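Local coordinates for nucleoprotein (Rift valley fever virus, PDB 3OV9) that encapsidates the single-stranded viral RNA genome, shielding it from nucleases, and assembles into ring-shaped hexamers that build the nucleocapsid, at residues A[70-73]-A[79-82]; A[88-93]-A[100-105]; A[135-140]-A[234-239]; A[168-173]-A[194-199]. One frame throughout, in Å; residues are numbered along the deposited sequence.

How the contacts relate
All four contacts belong to one orthogonal bundle of helices, and they fall into two pairs. Contacts 1 and 2 follow one another along the chain, share helix 77-90 and have centres 15 Å apart; they meet where Met71 CE packs on Leu104 CD1 at 3.7 Å. Contacts 3 and 4 form the second pair, also with centres 15 Å apart, joined by a probable hydrogen bond of 2.6 Å from Tyr140 OH to Ala168 O. Between contacts 2 and 3, on opposite sides of the chain's centre, the centres are 35 Å apart. Contacts 2 and 4 each contain a probable RNA-binding residue, Ser105 and Thr195, while contact 1 borders another subunit.

Contact 1. Residues A[70-73]-A[79-82]; sequences RMMM and GKAT
The carbonyl oxygen of Met72 receives two donors: the ammonium group of Lys80, with NZ to O at 3.1 Å, and water 1, which gives a proton to the same oxygen at 2.9 Å. The water in turn accepts from Lys80 NZ at 2.6 Å, closing a small triangle. This holds in one of two modelled lysine positions, so the link is probably not permanent. The lysine nitrogen sits 34° out of the carbonyl plane. Lysine suits this place because its long chain can bend back: CG stands anti to the backbone N (chi1 -171°), and bends at chi2, chi3 and chi4 bring NZ round to the carbonyl.

The link ties Met72, next to the short helix 68-71, to the first turn of helix 77-90, two consecutive helices of the bundle. The Met72 side chain crosses that of Lys80 at about a right angle, its CE 3.7 Å from Lys80 CG. The flexible thioether chain also reaches Val83, Glu84 and Ile87. Residues 1-71, essential for oligomerization, end within segment 70-73, and a second subunit borders this corner: its Asn96 hydrogen-bonds to Met73 O, and its Arg99 brings a like charge close to Lys80 NZ.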
loop_
_atom_site.group_PDB
_atom_site.type_symbol
_atom_site.label_atom_id
_atom_site.label_comp_id
_atom_site.label_asym_id
_atom_site.label_seq_id
_atom_site.Cartn_x
_atom_site.Cartn_y
_atom_site.Cartn_z
ATOM N N ARG A 70 27.621 6.679 -9.410
ATOM C CA ARG A 70 27.265 5.367 -8.865
ATOM C C ARG A 70 28.322 4.307 -9.187
ATOM O O ARG A 70 28.722 3.541 -8.309
ATOM C CB ARG A 70 25.885 4.920 -9.370
ATOM C CG ARG A 70 25.419 3.569 -8.820
ATOM C CD ARG A 70 24.239 3.009 -9.600
ATOM N NE ARG A 70 22.950 3.361 -9.006
ATOM C CZ ARG A 70 21.766 3.031 -9.520
ATOM N NH1 ARG A 70 21.691 2.343 -10.653
ATOM N NH2 ARG A 70 20.651 3.397 -8.902
ATOM N N MET A 71 28.772 4.270 -10.442
ATOM C CA MET A 71 29.757 3.273 -10.879
ATOM C C MET A 71 31.103 3.427 -10.163
ATOM O O MET A 71 31.806 2.441 -9.939
ATOM C CB MET A 71 29.935 3.285 -12.408
ATOM C CG MET A 71 30.562 4.554 -12.984
ATOM S SD MET A 71 30.670 4.561 -14.792
ATOM C CE MET A 71 28.937 4.590 -15.244
ATOM N N MET A 72 31.432 4.665 -9.788
ATOM C CA MET A 72 32.667 4.982 -9.065
ATOM C C MET A 72 32.742 4.323 -7.689
ATOM O O MET A 72 33.835 4.103 -7.164
ATOM C CB MET A 72 32.818 6.495 -8.907
ATOM C CG MET A 72 33.483 7.190 -10.085
ATOM S SD MET A 72 33.361 8.989 -9.976
ATOM C CE MET A 72 34.476 9.358 -8.623
ATOM N N MET A 73 31.580 4.013 -7.117
ATOM C CA MET A 73 31.494 3.406 -5.784
ATOM C C MET A 73 31.919 1.935 -5.778
ATOM O O MET A 73 32.166 1.363 -4.714
ATOM C CB MET A 73 30.078 3.545 -5.211
ATOM C CG MET A 73 29.494 4.952 -5.288
ATOM S SD MET A 73 27.923 5.146 -4.419
ATOM C CE MET A 73 26.900 3.885 -5.175
ATOM N N GLY A 79 40.627 3.302 -12.039
ATOM C CA GLY A 79 39.388 3.510 -12.795
ATOM C C GLY A 79 38.573 4.668 -12.251
ATOM O O GLY A 79 38.096 5.514 -13.014
ATOM N N LYS A 80 38.415 4.696 -10.927
ATOM C CA LYS A 80 37.702 5.777 -10.252
ATOM C C LYS A 80 38.305 7.144 -10.576
ATOM O O LYS A 80 37.572 8.104 -10.817
ATOM C CB LYS A 80 37.697 5.563 -8.739
ATOM C CG LYS A 80 36.798 6.538 -7.994
ATOM C CD LYS A 80 37.367 6.914 -6.632
ATOM C CE LYS A 80 37.428 5.723 -5.697
ATOM N NZ LYS A 80 36.069 5.223 -5.346
ATOM N N ALA A 81 39.637 7.222 -10.589
ATOM C CA ALA A 81 40.354 8.466 -10.881
ATOM C C ALA A 81 40.140 8.930 -12.321
ATOM O O ALA A 81 40.032 10.134 -12.585
ATOM C CB ALA A 81 41.839 8.309 -10.588
ATOM N N THR A 82 40.077 7.972 -13.243
ATOM C CA THR A 82 39.828 8.267 -14.653
ATOM C C THR A 82 38.422 8.835 -14.831
ATOM O O THR A 82 38.238 9.842 -15.520
ATOM C CB THR A 82 40.041 7.015 -15.543
ATOM O OG1 THR A 82 41.409 6.600 -15.460
ATOM C CG2 THR A 82 39.705 7.310 -17.005
HETATM O O HOH W 1 34.940 3.010 -4.680
#

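Contact 2. Residues A[88-93]-A[100-105]; sequences NKYKLK and DELTLS
Lys93 and Leu102 join their backbones where the two segments run almost perpendicular, 88° apart end to end, through a bond from Lys93 N to Leu102 O of 3.0 Å that is fairly straight at 159°. The same oxygen receives a CA-H contact from Leu92. Two waters extend the link: water 2 lies within bonding distance of Tyr90 O and Lys91 O and accepts from Leu102 N, and water 3 lies similarly close to Lys93 O and accepts from Leu104 N.

Among the side chains, Lys93 bends at chi2 and chi4, and this curl carries NZ to Glu101 OE1 for a salt bridge of 2.9 Å, approaching from above the carboxylate plane. Lys93 NZ also bonds Lys91 O at 3.1 Å; it sits to one side of two acceptors that lie close together and bonds to both, which probably offsets their repulsion. Opposite charges suit this partly exposed side, whereas the leucines serve the buried side. Leu92 splits its branches, CD2 lying 4.0 Å from Leu102 CB and CD1 3.9 Å from Leu104 CD2. Leu102 sends CD1 to Tyr90 CB at 4.0 Å and also packs on Val38 and Leu41 of helix 35-46, while the hydroxyl of Tyr90 bonds to Asp53.

Lys91, with positive phi, is where the chain leaves helix 77-90, and Thr103 is the N-cap of helix 104-110, its OG1 bonded to Arg106 N. The arrangement is a helix-loop-helix connection whose second helix carries Ser105 and Arg106, probable RNA-binding residues, in its first turn.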
loop_
_atom_site.group_PDB
_atom_site.type_symbol
_atom_site.label_atom_id
_atom_site.label_comp_id
_atom_site.label_asym_id
_atom_site.label_seq_id
_atom_site.Cartn_x
_atom_site.Cartn_y
_atom_site.Cartn_z
ATOM N N ASN A 88 34.670 15.866 -14.229
ATOM C CA ASN A 88 35.071 17.262 -14.041
ATOM C C ASN A 88 35.346 17.992 -15.352
ATOM O O ASN A 88 35.026 19.176 -15.486
ATOM C CB ASN A 88 36.297 17.363 -13.125
ATOM C CG ASN A 88 36.021 16.874 -11.712
ATOM O OD1 ASN A 88 36.919 16.363 -11.039
ATOM N ND2 ASN A 88 34.782 17.029 -11.252
ATOM N N LYS A 89 35.931 17.276 -16.312
ATOM C CA LYS A 89 36.317 17.856 -17.595
ATOM C C LYS A 89 35.126 18.053 -18.532
ATOM O O LYS A 89 35.038 19.075 -19.219
ATOM C CB LYS A 89 37.386 16.991 -18.269
ATOM C CG LYS A 89 38.037 17.614 -19.496
ATOM C CD LYS A 89 39.165 16.736 -20.004
ATOM C CE LYS A 89 39.767 17.283 -21.282
ATOM N NZ LYS A 89 40.936 16.469 -21.713
ATOM N N TYR A 90 34.216 17.081 -18.549
ATOM C CA TYR A 90 33.085 17.089 -19.485
ATOM C C TYR A 90 31.743 17.414 -18.822
ATOM O O TYR A 90 30.697 17.399 -19.484
ATOM C CB TYR A 90 33.017 15.759 -20.251
ATOM C CG TYR A 90 34.206 15.535 -21.156
ATOM C CD1 TYR A 90 34.220 16.035 -22.457
ATOM C CD2 TYR A 90 35.329 14.836 -20.707
ATOM C CE1 TYR A 90 35.313 15.842 -23.290
ATOM C CE2 TYR A 90 36.428 14.639 -21.530
ATOM C CZ TYR A 90 36.416 15.143 -22.821
ATOM O OH TYR A 90 37.504 14.950 -23.637
ATOM N N LYS A 91 31.792 17.716 -17.522
ATOM C CA LYS A 91 30.617 18.075 -16.710
ATOM C C LYS A 91 29.480 17.054 -16.825
ATOM O O LYS A 91 28.307 17.413 -16.966
ATOM C CB LYS A 91 30.138 19.505 -17.023
ATOM C CG LYS A 91 31.238 20.578 -17.020
ATOM C CD LYS A 91 32.053 20.621 -15.717
ATOM C CE LYS A 91 31.372 21.437 -14.627
ATOM N NZ LYS A 91 32.165 21.439 -13.362
ATOM N N LEU A 92 29.849 15.777 -16.745
ATOM C CA LEU A 92 28.920 14.670 -16.968
ATOM C C LEU A 92 27.787 14.609 -15.950
ATOM O O LEU A 92 27.996 14.818 -14.749
ATOM C CB LEU A 92 29.673 13.332 -17.003
ATOM C CG LEU A 92 30.700 13.104 -18.117
ATOM C CD1 LEU A 92 31.481 11.820 -17.862
ATOM C CD2 LEU A 92 30.044 13.067 -19.493
ATOM N N LYS A 93 26.588 14.326 -16.450
ATOM C CA LYS A 93 25.400 14.167 -15.620
ATOM C C LYS A 93 24.790 12.779 -15.822
ATOM O O LYS A 93 25.247 12.009 -16.675
ATOM C CB LYS A 93 24.362 15.250 -15.949
ATOM C CG LYS A 93 24.852 16.694 -15.815
ATOM C CD LYS A 93 25.097 17.091 -14.359
ATOM C CE LYS A 93 25.398 18.579 -14.222
ATOM N NZ LYS A 93 26.656 18.986 -14.915
ATOM N N ASP A 100 22.258 21.123 -23.100
ATOM C CA ASP A 100 23.581 21.686 -22.848
ATOM C C ASP A 100 24.417 20.846 -21.881
ATOM O O ASP A 100 25.480 21.282 -21.435
ATOM C CB ASP A 100 23.452 23.127 -22.340
ATOM C CG ASP A 100 22.786 24.048 -23.352
ATOM O OD1 ASP A 100 23.196 24.042 -24.535
ATOM O OD2 ASP A 100 21.854 24.783 -22.962
ATOM N N GLU A 101 23.931 19.646 -21.565
ATOM C CA GLU A 101 24.638 18.732 -20.665
ATOM C C GLU A 101 24.971 17.411 -21.352
ATOM O O GLU A 101 24.146 16.846 -22.077
ATOM C CB GLU A 101 23.811 18.457 -19.406
ATOM C CG GLU A 101 23.463 19.693 -18.567
ATOM C CD GLU A 101 24.585 20.144 -17.643
ATOM O OE1 GLU A 101 25.671 19.522 -17.638
ATOM O OE2 GLU A 101 24.372 21.133 -16.911
ATOM N N LEU A 102 26.186 16.925 -21.105
ATOM C CA LEU A 102 26.624 15.623 -21.597
ATOM C C LEU A 102 26.295 14.515 -20.607
ATOM O O LEU A 102 26.310 14.726 -19.389
ATOM C CB LEU A 102 28.135 15.625 -21.860
ATOM C CG LEU A 102 28.689 16.404 -23.054
ATOM C CD1 LEU A 102 30.209 16.463 -22.984
ATOM C CD2 LEU A 102 28.237 15.787 -24.370
ATOM N N THR A 103 25.979 13.341 -21.151
ATOM C CA THR A 103 25.891 12.094 -20.388
ATOM C C THR A 103 26.641 11.032 -21.183
ATOM O O THR A 103 26.889 11.206 -22.379
ATOM C CB THR A 103 24.435 11.607 -20.186
ATOM O OG1 THR A 103 23.874 11.202 -21.444
ATOM C CG2 THR A 103 23.566 12.684 -19.557
ATOM N N LEU A 104 26.992 9.933 -20.520
ATOM C CA LEU A 104 27.675 8.820 -21.180
ATOM C C LEU A 104 26.850 8.213 -22.322
ATOM O O LEU A 104 27.386 7.946 -23.398
ATOM C CB LEU A 104 28.072 7.742 -20.159
ATOM C CG LEU A 104 29.048 8.153 -19.051
ATOM C CD1 LEU A 104 29.153 7.053 -18.008
ATOM C CD2 LEU A 104 30.424 8.492 -19.603
ATOM N N SER A 105 25.551 8.022 -22.091
ATOM C CA SER A 105 24.653 7.451 -23.101
ATOM C C SER A 105 24.557 8.338 -24.342
ATOM O O SER A 105 24.464 7.837 -25.463
ATOM C CB SER A 105 23.254 7.209 -22.524
ATOM O OG SER A 105 23.262 6.162 -21.571
HETATM O O HOH W 2 28.106 18.481 -19.600
HETATM O O HOH W 3 26.295 9.783 -17.731
#

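Contact 3. Residues A[135-140]-A[234-239]; sequences GLSPAY and VMAAAQ
Ser137 reaches from the loop after helix 130-136 to residues 234-239 of the C-terminal helix 232-243. Its CB lies 3.9 Å from Ala237 CA, already against the helix backbone. One atom further, OG is placed anti to the backbone N (chi1 -173°), a torsion that directs the hydroxyl at the backbone between Ala236 and Ala237. There it comes 3.7 Å from Ala236 CB and equally far from Ala237 CB. Ser137 OG also approaches Ala237 N at 3.2 Å, but the angle is too poor for a hydrogen bond, so the hydroxyl meets this helix through van der Waals contact. Serine and alanine suit such a junction because neither has bulk to hold the two backbones apart; the CA atoms of Ser137 and Ala237 are 5.4 Å from each other.

The methyl of Ala237 has a second neighbour in Tyr140, whose CE1 lies 3.7 Å away. Ala237 CB thus touches both the serine hydroxyl and the tyrosine ring, which it meets obliquely. The long, flat side chain lets Tyr140 reach the helix from the loop, and its hydroxyl makes a probable hydrogen bond to Ala168 O of helix 159-180.

That helix completes the setting: Leu171 packs on Ser137, Tyr172 on Tyr140 and Ala168 on Ala237. The loop 137-140 and the C-terminal helix therefore both lie against the same central helix.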
loop_
_atom_site.group_PDB
_atom_site.type_symbol
_atom_site.label_atom_id
_atom_site.label_comp_id
_atom_site.label_asym_id
_atom_site.label_seq_id
_atom_site.Cartn_x
_atom_site.Cartn_y
_atom_site.Cartn_z
ATOM N N GLY A 135 20.619 -17.445 -27.743
ATOM C CA GLY A 135 19.634 -18.428 -27.296
ATOM C C GLY A 135 18.228 -18.065 -27.731
ATOM O O GLY A 135 17.360 -18.933 -27.853
ATOM N N LEU A 136 18.011 -16.773 -27.965
ATOM C CA LEU A 136 16.722 -16.260 -28.410
ATOM C C LEU A 136 16.649 -16.219 -29.934
ATOM O O LEU A 136 15.593 -16.472 -30.515
ATOM C CB LEU A 136 16.470 -14.873 -27.819
ATOM C CG LEU A 136 16.471 -14.793 -26.287
ATOM C CD1 LEU A 136 16.782 -13.383 -25.824
ATOM C CD2 LEU A 136 15.156 -15.290 -25.686
ATOM N N SER A 137 17.773 -15.894 -30.571
ATOM C CA SER A 137 17.887 -15.921 -32.028
ATOM C C SER A 137 19.330 -16.204 -32.440
ATOM O O SER A 137 20.236 -15.448 -32.080
ATOM C CB SER A 137 17.399 -14.608 -32.646
ATOM O OG SER A 137 17.363 -14.704 -34.060
ATOM N N PRO A 138 19.547 -17.291 -33.204
ATOM C CA PRO A 138 20.893 -17.740 -33.569
ATOM C C PRO A 138 21.716 -16.661 -34.279
ATOM O O PRO A 138 21.206 -15.979 -35.175
ATOM C CB PRO A 138 20.630 -18.932 -34.504
ATOM C CG PRO A 138 19.215 -18.755 -34.973
ATOM C CD PRO A 138 18.504 -18.132 -33.822
ATOM N N ALA A 139 22.973 -16.514 -33.857
ATOM C CA ALA A 139 23.911 -15.521 -34.400
ATOM C C ALA A 139 23.335 -14.102 -34.415
ATOM O O ALA A 139 23.393 -13.405 -35.437
ATOM C CB ALA A 139 24.396 -15.934 -35.798
ATOM N N TYR A 140 22.782 -13.681 -33.281
ATOM C CA TYR A 140 22.185 -12.352 -33.175
ATOM C C TYR A 140 23.209 -11.266 -33.513
ATOM O O TYR A 140 24.333 -11.313 -33.028
ATOM C CB TYR A 140 21.582 -12.107 -31.783
ATOM C CG TYR A 140 20.828 -10.797 -31.731
ATOM C CD1 TYR A 140 19.502 -10.725 -32.151
ATOM C CD2 TYR A 140 21.458 -9.622 -31.312
ATOM C CE1 TYR A 140 18.811 -9.520 -32.138
ATOM C CE2 TYR A 140 20.776 -8.410 -31.297
ATOM C CZ TYR A 140 19.452 -8.367 -31.714
ATOM O OH TYR A 140 18.767 -7.177 -31.701
ATOM N N VAL A 234 19.374 -11.152 -39.361
ATOM C CA VAL A 234 18.383 -10.112 -39.084
ATOM C C VAL A 234 16.963 -10.666 -39.238
ATOM O O VAL A 234 16.113 -10.440 -38.377
ATOM C CB VAL A 234 18.602 -8.848 -39.965
ATOM C CG1 VAL A 234 17.434 -7.876 -39.832
ATOM C CG2 VAL A 234 19.902 -8.155 -39.576
ATOM N N MET A 235 16.722 -11.409 -40.320
ATOM C CA MET A 235 15.411 -12.015 -40.568
ATOM C C MET A 235 15.028 -12.985 -39.452
ATOM O O MET A 235 13.884 -12.987 -38.990
ATOM C CB MET A 235 15.366 -12.718 -41.932
ATOM C CG MET A 235 15.549 -11.790 -43.141
ATOM S SD MET A 235 14.421 -10.374 -43.218
ATOM C CE MET A 235 12.845 -11.175 -43.504
ATOM N N ALA A 236 15.996 -13.790 -39.017
ATOM C CA ALA A 236 15.799 -14.716 -37.901
ATOM C C ALA A 236 15.396 -13.987 -36.618
ATOM O O ALA A 236 14.478 -14.416 -35.913
ATOM C CB ALA A 236 17.056 -15.544 -37.673
ATOM N N ALA A 237 16.075 -12.877 -36.330
ATOM C CA ALA A 237 15.789 -12.086 -35.133
ATOM C C ALA A 237 14.440 -11.372 -35.206
ATOM O O ALA A 237 13.762 -11.223 -34.188
ATOM C CB ALA A 237 16.912 -11.097 -34.863
ATOM N N ALA A 238 14.054 -10.939 -36.407
ATOM C CA ALA A 238 12.748 -10.313 -36.622
ATOM C C ALA A 238 11.619 -11.298 -36.331
ATOM O O ALA A 238 10.634 -10.947 -35.674
ATOM C CB ALA A 238 12.638 -9.770 -38.048
ATOM N N GLN A 239 11.779 -12.530 -36.814
ATOM C CA GLN A 239 10.826 -13.608 -36.560
ATOM C C GLN A 239 10.780 -13.955 -35.070
ATOM O O GLN A 239 9.703 -14.181 -34.516
ATOM C CB GLN A 239 11.171 -14.839 -37.414
ATOM C CG GLN A 239 10.388 -16.124 -37.088
ATOM C CD GLN A 239 8.881 -16.006 -37.299
ATOM O OE1 GLN A 239 8.098 -16.644 -36.594
ATOM N NE2 GLN A 239 8.472 -15.201 -38.271
#

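Contact 4. Residues A[168-173]-A[194-199]; sequences AHSLYL and ATFTQP
Phe196 lays its ring against Leu173, joining helices 159-180 and 189-204 in the core of the orthogonal helical bundle. The contact is a CH-pi interaction: Leu173 CB lies over the middle of one ring face, 3.6 Å from the centroid and only 5° off the normal. A methylene set so squarely above an aromatic face can direct a C-H at the electron-rich centre, and both residues are apolar and buried, as befits the interior.

The side-chain torsions explain the fit. Phe196 has chi1 67°, which puts CG between its own backbone N and carbonyl carbon, a setting that helical residues seldom adopt. Here the helix is kinked, with several backbone N atoms around this turn lacking bonds to the preceding turn, and phi of Phe196 is -117°; consistent with this, CB points toward the neighbouring helix. Leu173 instead holds CG anti to its carbonyl carbon (chi1 -72°), and its CD1 branch runs past the rim of the ring, 3.6 Å from Phe196 CD1. The leucine therefore touches the phenyl group with both the root and one tip of its side chain, the two chains crossing at a slant.

Tyr241 of the C-terminal helix packs on both Phe196 and Ser170, and Met200 on Ser170 and Leu173. The small serine lets the ring lie close to helix 159-180, while its hydroxyl is bonded to Leu166 O within its own helix. From that position Ser170 OG still lies 3.9 Å from Phe196 CE1, approaching the ring obliquely.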
loop_
_atom_site.group_PDB
_atom_site.type_symbol
_atom_site.label_atom_id
_atom_site.label_comp_id
_atom_site.label_asym_id
_atom_site.label_seq_id
_atom_site.Cartn_x
_atom_site.Cartn_y
_atom_site.Cartn_z
ATOM N N ALA A 168 14.127 -6.876 -35.441
ATOM C CA ALA A 168 15.351 -7.552 -34.997
ATOM C C ALA A 168 16.032 -6.795 -33.856
ATOM O O ALA A 168 16.431 -7.397 -32.859
ATOM C CB ALA A 168 16.318 -7.741 -36.162
ATOM N N HIS A 169 16.152 -5.477 -34.013
ATOM C CA HIS A 169 16.715 -4.595 -32.984
ATOM C C HIS A 169 15.850 -4.602 -31.722
ATOM O O HIS A 169 16.374 -4.586 -30.605
ATOM C CB HIS A 169 16.866 -3.172 -33.549
ATOM C CG HIS A 169 17.322 -2.149 -32.550
ATOM N ND1 HIS A 169 18.462 -2.295 -31.788
ATOM C CD2 HIS A 169 16.801 -0.944 -32.217
ATOM C CE1 HIS A 169 18.615 -1.233 -31.017
ATOM N NE2 HIS A 169 17.620 -0.397 -31.257
ATOM N N SER A 170 14.532 -4.644 -31.913
ATOM C CA SER A 170 13.572 -4.644 -30.803
ATOM C C SER A 170 13.654 -5.899 -29.926
ATOM O O SER A 170 13.296 -5.852 -28.743
ATOM C CB SER A 170 12.146 -4.437 -31.316
ATOM O OG SER A 170 11.991 -3.141 -31.880
ATOM N N LEU A 171 14.127 -7.009 -30.498
ATOM C CA LEU A 171 14.357 -8.229 -29.717
ATOM C C LEU A 171 15.367 -7.957 -28.606
ATOM O O LEU A 171 15.132 -8.321 -27.450
ATOM C CB LEU A 171 14.818 -9.397 -30.600
ATOM C CG LEU A 171 14.959 -10.761 -29.906
ATOM C CD1 LEU A 171 13.594 -11.391 -29.631
ATOM C CD2 LEU A 171 15.834 -11.709 -30.720
ATOM N N TYR A 172 16.478 -7.304 -28.961
ATOM C CA TYR A 172 17.468 -6.863 -27.976
ATOM C C TYR A 172 16.894 -5.850 -26.982
ATOM O O TYR A 172 17.136 -5.960 -25.780
ATOM C CB TYR A 172 18.723 -6.289 -28.653
ATOM C CG TYR A 172 19.464 -5.293 -27.784
ATOM C CD1 TYR A 172 20.354 -5.718 -26.794
ATOM C CD2 TYR A 172 19.256 -3.921 -27.935
ATOM C CE1 TYR A 172 21.024 -4.801 -25.985
ATOM C CE2 TYR A 172 19.912 -3.001 -27.133
ATOM C CZ TYR A 172 20.793 -3.442 -26.162
ATOM O OH TYR A 172 21.443 -2.519 -25.375
ATOM N N LEU A 173 16.155 -4.862 -27.491
ATOM C CA LEU A 173 15.612 -3.789 -26.653
ATOM C C LEU A 173 14.647 -4.326 -25.603
ATOM O O LEU A 173 14.564 -3.790 -24.498
ATOM C CB LEU A 173 14.927 -2.712 -27.499
ATOM C CG LEU A 173 15.809 -1.778 -28.333
ATOM C CD1 LEU A 173 14.932 -0.900 -29.206
ATOM C CD2 LEU A 173 16.708 -0.923 -27.452
ATOM N N ALA A 194 6.517 -0.131 -25.136
ATOM C CA ALA A 194 6.055 1.238 -24.921
ATOM C C ALA A 194 7.122 2.123 -24.271
ATOM O O ALA A 194 7.051 3.349 -24.361
ATOM C CB ALA A 194 4.775 1.244 -24.090
ATOM N N THR A 195 8.107 1.495 -23.628
ATOM C CA THR A 195 9.181 2.224 -22.946
ATOM C C THR A 195 10.392 2.509 -23.839
ATOM O O THR A 195 11.195 3.390 -23.525
ATOM C CB THR A 195 9.663 1.508 -21.650
ATOM O OG1 THR A 195 10.439 0.350 -21.984
ATOM C CG2 THR A 195 8.486 1.109 -20.766
ATOM N N PHE A 196 10.527 1.775 -24.946
ATOM C CA PHE A 196 11.688 1.964 -25.819
ATOM C C PHE A 196 11.412 2.450 -27.247
ATOM O O PHE A 196 12.333 2.912 -27.918
ATOM C CB PHE A 196 12.618 0.732 -25.816
ATOM C CG PHE A 196 12.021 -0.517 -26.428
ATOM C CD1 PHE A 196 11.691 -0.573 -27.783
ATOM C CD2 PHE A 196 11.848 -1.663 -25.655
ATOM C CE1 PHE A 196 11.165 -1.735 -28.349
ATOM C CE2 PHE A 196 11.325 -2.834 -26.212
ATOM C CZ PHE A 196 10.983 -2.869 -27.561
ATOM N N THR A 197 10.164 2.362 -27.703
ATOM C CA THR A 197 9.835 2.699 -29.098
ATOM C C THR A 197 9.935 4.193 -29.432
ATOM O O THR A 197 10.307 4.551 -30.551
ATOM C CB THR A 197 8.448 2.165 -29.531
ATOM O OG1 THR A 197 7.461 2.549 -28.568
ATOM C CG2 THR A 197 8.466 0.645 -29.669
ATOM N N GLN A 198 9.612 5.054 -28.468
ATOM C CA GLN A 198 9.673 6.504 -28.687
ATOM C C GLN A 198 11.103 7.021 -28.952
ATOM O O GLN A 198 11.325 7.687 -29.965
ATOM C CB GLN A 198 8.977 7.280 -27.559
ATOM C CG GLN A 198 8.647 8.728 -27.910
ATOM C CD GLN A 198 7.734 9.402 -26.895
ATOM O OE1 GLN A 198 6.884 10.215 -27.259
ATOM N NE2 GLN A 198 7.916 9.079 -25.618
ATOM N N PRO A 199 12.075 6.703 -28.063
ATOM C CA PRO A 199 13.458 7.094 -28.377
ATOM C C PRO A 199 14.051 6.356 -29.584
ATOM O O PRO A 199 14.897 6.920 -30.285
ATOM C CB PRO A 199 14.232 6.750 -27.094
ATOM C CG PRO A 199 13.377 5.785 -26.366
ATOM C CD PRO A 199 11.967 6.150 -26.699
#